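Local coordinates for protein DspB (Aggregatibacter actinomycetemcomitans, PDB 1YHT) that probably hydrolyses beta-linked N-acetylglucosamine polymers as a family 20 glycoside hydrolase, thereby helping to disperse bacterial biofilms, at residues Y236-Y239 and D240-Q244; K300-D303 and L304-D308. One frame throughout, in Å; residues are numbered along the deposited sequence.

Interaction 1. Residues Y236-Y239 and D240-Q244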
loop_
_atom_site.group_PDB
_atom_site.type_symbol
_atom_site.label_atom_id
_atom_site.label_comp_id
_atom_site.label_asym_id
_atom_site.label_seq_id
_atom_site.Cartn_x
_atom_site.Cartn_y
_atom_site.Cartn_z
ATOM N N TYR A 236 7.553 3.826 -5.648
ATOM C CA TYR A 236 8.675 4.627 -5.129
ATOM C C TYR A 236 8.184 5.877 -4.435
ATOM O O TYR A 236 7.765 6.854 -5.103
ATOM C CB TYR A 236 9.657 5.036 -6.269
ATOM C CG TYR A 236 11.042 5.376 -5.750
ATOM C CD1 TYR A 236 12.121 4.495 -5.930
ATOM C CD2 TYR A 236 11.271 6.523 -4.998
ATOM C CE1 TYR A 236 13.407 4.767 -5.389
ATOM C CE2 TYR A 236 12.526 6.811 -4.481
ATOM C CZ TYR A 236 13.617 5.945 -4.706
ATOM O OH TYR A 236 14.892 6.228 -4.161
ATOM N N TRP A 237 8.222 5.860 -3.105
ATOM C CA TRP A 237 7.595 6.916 -2.310
ATOM C C TRP A 237 8.536 7.966 -1.714
ATOM O O TRP A 237 8.147 9.113 -1.538
ATOM C CB TRP A 237 6.730 6.345 -1.227
ATOM C CG TRP A 237 7.415 5.652 -0.115
ATOM C CD1 TRP A 237 7.947 4.406 -0.126
ATOM C CD2 TRP A 237 7.615 6.160 1.199
ATOM N NE1 TRP A 237 8.473 4.103 1.094
ATOM C CE2 TRP A 237 8.294 5.165 1.931
ATOM C CE3 TRP A 237 7.287 7.361 1.829
ATOM C CZ2 TRP A 237 8.627 5.316 3.270
ATOM C CZ3 TRP A 237 7.612 7.527 3.182
ATOM C CH2 TRP A 237 8.280 6.512 3.888
ATOM N N SER A 238 9.755 7.536 -1.384
ATOM C CA SER A 238 10.756 8.436 -0.827
ATOM C C SER A 238 12.157 7.822 -0.968
ATOM O O SER A 238 12.339 6.605 -0.781
ATOM C CB SER A 238 10.453 8.653 0.644
ATOM O OG SER A 238 11.318 9.620 1.201
ATOM N N TYR A 239 13.140 8.672 -1.246
ATOM C CA TYR A 239 14.550 8.275 -1.236
ATOM C C TYR A 239 15.019 7.865 0.152
ATOM O O TYR A 239 15.931 7.053 0.287
ATOM C CB TYR A 239 15.406 9.455 -1.735
ATOM C CG TYR A 239 16.701 9.173 -2.494
ATOM C CD1 TYR A 239 17.365 10.227 -3.119
ATOM C CD2 TYR A 239 17.291 7.903 -2.557
ATOM C CE1 TYR A 239 18.543 10.049 -3.811
ATOM C CE2 TYR A 239 18.521 7.719 -3.243
ATOM C CZ TYR A 239 19.133 8.822 -3.858
ATOM O OH TYR A 239 20.297 8.714 -4.572
ATOM N N ASP A 240 14.424 8.430 1.193
ATOM C CA ASP A 240 14.984 8.294 2.538
ATOM C C ASP A 240 13.990 8.033 3.661
ATOM O O ASP A 240 14.310 8.181 4.869
ATOM C CB ASP A 240 15.839 9.539 2.833
ATOM C CG ASP A 240 15.055 10.851 2.687
ATOM O OD1 ASP A 240 13.796 10.823 2.794
ATOM O OD2 ASP A 240 15.709 11.897 2.475
ATOM N N GLY A 241 12.797 7.586 3.284
ATOM C CA GLY A 241 11.797 7.234 4.249
ATOM C C GLY A 241 11.212 8.428 4.948
ATOM O O GLY A 241 10.574 8.300 5.990
ATOM N N ASP A 242 11.443 9.597 4.369
ATOM C CA ASP A 242 11.024 10.863 4.951
ATOM C C ASP A 242 11.510 11.016 6.379
ATOM O O ASP A 242 10.814 11.577 7.203
ATOM C CB ASP A 242 9.479 11.030 4.899
ATOM C CG ASP A 242 8.955 11.126 3.490
ATOM O OD1 ASP A 242 9.778 11.313 2.550
ATOM O OD2 ASP A 242 7.713 11.029 3.341
ATOM N N THR A 243 12.717 10.538 6.653
ATOM C CA THR A 243 13.329 10.734 7.972
ATOM C C THR A 243 13.596 12.229 8.199
ATOM O O THR A 243 13.966 12.974 7.297
ATOM C CB THR A 243 14.644 9.886 8.172
ATOM O OG1 THR A 243 15.165 10.088 9.490
ATOM C CG2 THR A 243 15.700 10.280 7.179
ATOM N N GLN A 244 13.351 12.633 9.430
ATOM C CA GLN A 244 13.534 13.995 9.915
ATOM C C GLN A 244 14.975 14.186 10.436
ATOM O O GLN A 244 15.405 15.311 10.665
ATOM C CB GLN A 244 12.493 14.265 11.019
ATOM C CG GLN A 244 12.446 13.180 12.148
ATOM C CD GLN A 244 11.828 11.801 11.732
ATOM O OE1 GLN A 244 10.636 11.704 11.418
ATOM N NE2 GLN A 244 12.639 10.743 11.777
#

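Interaction 2. Residues K300-D303 and L304-D308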
loop_
_atom_site.group_PDB
_atom_site.type_symbol
_atom_site.label_atom_id
_atom_site.label_comp_id
_atom_site.label_asym_id
_atom_site.label_seq_id
_atom_site.Cartn_x
_atom_site.Cartn_y
_atom_site.Cartn_z
ATOM N N LYS A 300 -0.017 23.014 -10.261
ATOM C CA LYS A 300 0.964 24.078 -10.563
ATOM C C LYS A 300 2.411 23.576 -10.590
ATOM O O LYS A 300 3.177 23.926 -11.494
ATOM C CB LYS A 300 0.822 25.152 -9.496
ATOM C CG LYS A 300 1.688 26.398 -9.649
ATOM C CD LYS A 300 0.929 27.548 -10.243
ATOM C CE LYS A 300 1.478 28.883 -9.721
ATOM N NZ LYS A 300 2.940 28.954 -9.821
ATOM N N ASN A 301 2.734 22.713 -9.628
ATOM C CA ASN A 301 4.118 22.412 -9.237
ATOM C C ASN A 301 4.563 20.954 -9.400
ATOM O O ASN A 301 5.760 20.688 -9.403
ATOM C CB ASN A 301 4.372 22.839 -7.768
ATOM C CG ASN A 301 4.053 24.311 -7.516
ATOM O OD1 ASN A 301 3.205 24.656 -6.675
ATOM N ND2 ASN A 301 4.705 25.174 -8.235
ATOM N N TRP A 302 3.639 19.998 -9.495
ATOM C CA TRP A 302 4.061 18.612 -9.653
ATOM C C TRP A 302 4.025 18.152 -11.101
ATOM O O TRP A 302 3.146 18.556 -11.879
ATOM C CB TRP A 302 3.259 17.655 -8.758
ATOM C CG TRP A 302 3.779 16.250 -8.876
ATOM C CD1 TRP A 302 4.968 15.768 -8.419
ATOM C CD2 TRP A 302 3.144 15.173 -9.558
ATOM N NE1 TRP A 302 5.099 14.428 -8.746
ATOM C CE2 TRP A 302 3.986 14.041 -9.442
ATOM C CE3 TRP A 302 1.911 15.030 -10.202
ATOM C CZ2 TRP A 302 3.644 12.808 -9.970
ATOM C CZ3 TRP A 302 1.597 13.805 -10.759
ATOM C CH2 TRP A 302 2.482 12.721 -10.664
ATOM N N ASP A 303 4.997 17.333 -11.486
ATOM C CA ASP A 303 4.881 16.545 -12.711
ATOM C C ASP A 303 5.471 15.170 -12.483
ATOM O O ASP A 303 6.179 14.923 -11.479
ATOM C CB ASP A 303 5.520 17.219 -13.951
ATOM C CG ASP A 303 7.016 17.331 -13.874
ATOM O OD1 ASP A 303 7.708 16.323 -14.131
ATOM O OD2 ASP A 303 7.498 18.469 -13.626
ATOM N N LEU A 304 5.184 14.272 -13.412
ATOM C CA LEU A 304 5.483 12.851 -13.183
ATOM C C LEU A 304 6.988 12.588 -12.916
ATOM O O LEU A 304 7.339 11.603 -12.256
ATOM C CB LEU A 304 4.975 12.014 -14.354
ATOM C CG LEU A 304 5.144 10.511 -14.207
ATOM C CD1 LEU A 304 4.351 9.996 -12.936
ATOM C CD2 LEU A 304 4.737 9.795 -15.472
ATOM N N GLY A 305 7.857 13.462 -13.411
ATOM C CA GLY A 305 9.296 13.284 -13.279
ATOM C C GLY A 305 9.902 13.781 -11.986
ATOM O O GLY A 305 11.097 13.560 -11.699
ATOM N N VAL A 306 9.091 14.470 -11.209
ATOM C CA VAL A 306 9.474 14.955 -9.942
ATOM C C VAL A 306 9.192 13.830 -8.976
ATOM O O VAL A 306 8.025 13.568 -8.665
ATOM C CB VAL A 306 8.729 16.213 -9.578
ATOM C CG1 VAL A 306 9.102 16.701 -8.150
ATOM C CG2 VAL A 306 9.037 17.340 -10.595
ATOM N N TRP A 307 10.272 13.180 -8.505
ATOM C CA TRP A 307 10.160 11.965 -7.650
ATOM C C TRP A 307 10.757 12.154 -6.274
ATOM O O TRP A 307 10.348 11.472 -5.348
ATOM C CB TRP A 307 10.838 10.768 -8.299
ATOM C CG TRP A 307 12.299 10.971 -8.471
ATOM C CD1 TRP A 307 12.918 11.615 -9.501
ATOM C CD2 TRP A 307 13.339 10.550 -7.580
ATOM N NE1 TRP A 307 14.275 11.618 -9.305
ATOM C CE2 TRP A 307 14.564 10.969 -8.136
ATOM C CE3 TRP A 307 13.353 9.871 -6.365
ATOM C CZ2 TRP A 307 15.792 10.732 -7.513
ATOM C CZ3 TRP A 307 14.576 9.630 -5.745
ATOM C CH2 TRP A 307 15.778 10.063 -6.323
ATOM N N ASP A 308 11.743 13.048 -6.132
ATOM C CA ASP A 308 12.494 13.181 -4.880
ATOM C C ASP A 308 11.912 14.317 -4.019
ATOM O O ASP A 308 12.465 15.447 -3.947
ATOM C CB ASP A 308 13.999 13.342 -5.154
ATOM C CG ASP A 308 14.832 13.549 -3.895
ATOM O OD1 ASP A 308 14.409 13.216 -2.776
ATOM O OD2 ASP A 308 15.945 14.085 -4.026
#

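Interaction 1. Residues Y236-Y239 and D240-Q244
Ser238 and Asp242 meet through a short hydrogen bond, OG of the serine donating to OD1 of the aspartate at 2.7 Å. The bond reaches OD1 from above the carboxylate, 48° out of its plane. With OG anti to the backbone N (chi1 -174°), the hydroxyl sits inside the bend of the chain, where it also accepts a weak bond from Asp240 N at 3.3 Å. One serine oxygen thus serves both as donor and as acceptor. Asp240 OD1 in turn accepts a weak bond from the backbone N of Asp242 at 3.1 Å, while its OD2 forms a salt bridge with Arg253 of helix 246-255. These bonds lie in the beta-to-alpha loop that follows strand 233-236 of the TIM barrel. Here Gly241, at positive phi, lays its backbone beside the indole: Trp237 CH2 is 3.6 Å from Gly241 O. Asp242 OD2 lies 3.5 Å from Trp237 CZ3, with ring and carboxylate planes 74° apart, and takes its own hydrogen bond from Ser274. Ser238 CB covers part of one indole face. Trp237 NE1 donates to Asp218.

Interaction 2. Residues K300-D303 and L304-D308
The indole of Trp302 has the backbone N of Leu304 over one face, 4.0 Å above the plane and away from the ring centre, while the carbonyl O of Val306 stands at its edge. That edge contact is a hydrogen bond: Trp302 NE1 donates to Val306 O at 3.1 Å, and the donor lies in the carbonyl plane although the oxygen is tilted 19° from the plane of the ring. A chi1 of -176° swings the indole away from its own backbone N and beside the chain that follows, where NE1 can meet that carbonyl. Leu304 extends in the same direction, and its CD1 comes 4.0 Å from Trp302 CH2; Val306 runs counter to it, with CB 4.0 Å from Trp302 CD1. The backbone makes a type I beta turn just after helix 287-301, closed by Val306 N donating to Asp303 O at 3.0 Å. Within it, Asp303 OD1 accepts from Gly305 N at 3.0 Å, met on the anti side of the carboxylate, an Asx turn superposed on the start of the beta turn. Asp303 OD2, 3.6 Å from Val306 CG2, has a salt bridge to Arg315. Val306 O is also bonded by the side chains of Asn271 and Asn273. Trp302 NE1, Gly305 N, Val306 N and O, and the Asp303 carbonyl and carboxylate are thus all paired beside an apolar flank, and the arginine probably stabilises the charged form of Asp303.

In the fold
Interactions 1 and 2 illustrate how loops distant in sequence can share aromatic packing. Their centres are 15 Å apart, yet residues beside the bonded parts of each turn touch directly. Trp307 of interaction 2 reaches across to interaction 1: its CH2 is 3.6 Å from Tyr239 CD1, and its CE3 is 3.7 Å from Tyr236 CE2. Arg253 adds a polar tie, forming salt bridges with Asp240 of residues 236-244 and Asp308 of residues 300-308. The side chain of Trp237 is about 3 Å from a bound acetic acid and about 4 Å from a glycerol, nearest atoms in each case; both probably come from the crystallisation liquor but may mark a pocket, consistent with interaction 1 bordering the substrate site at the C-terminal end of the barrel.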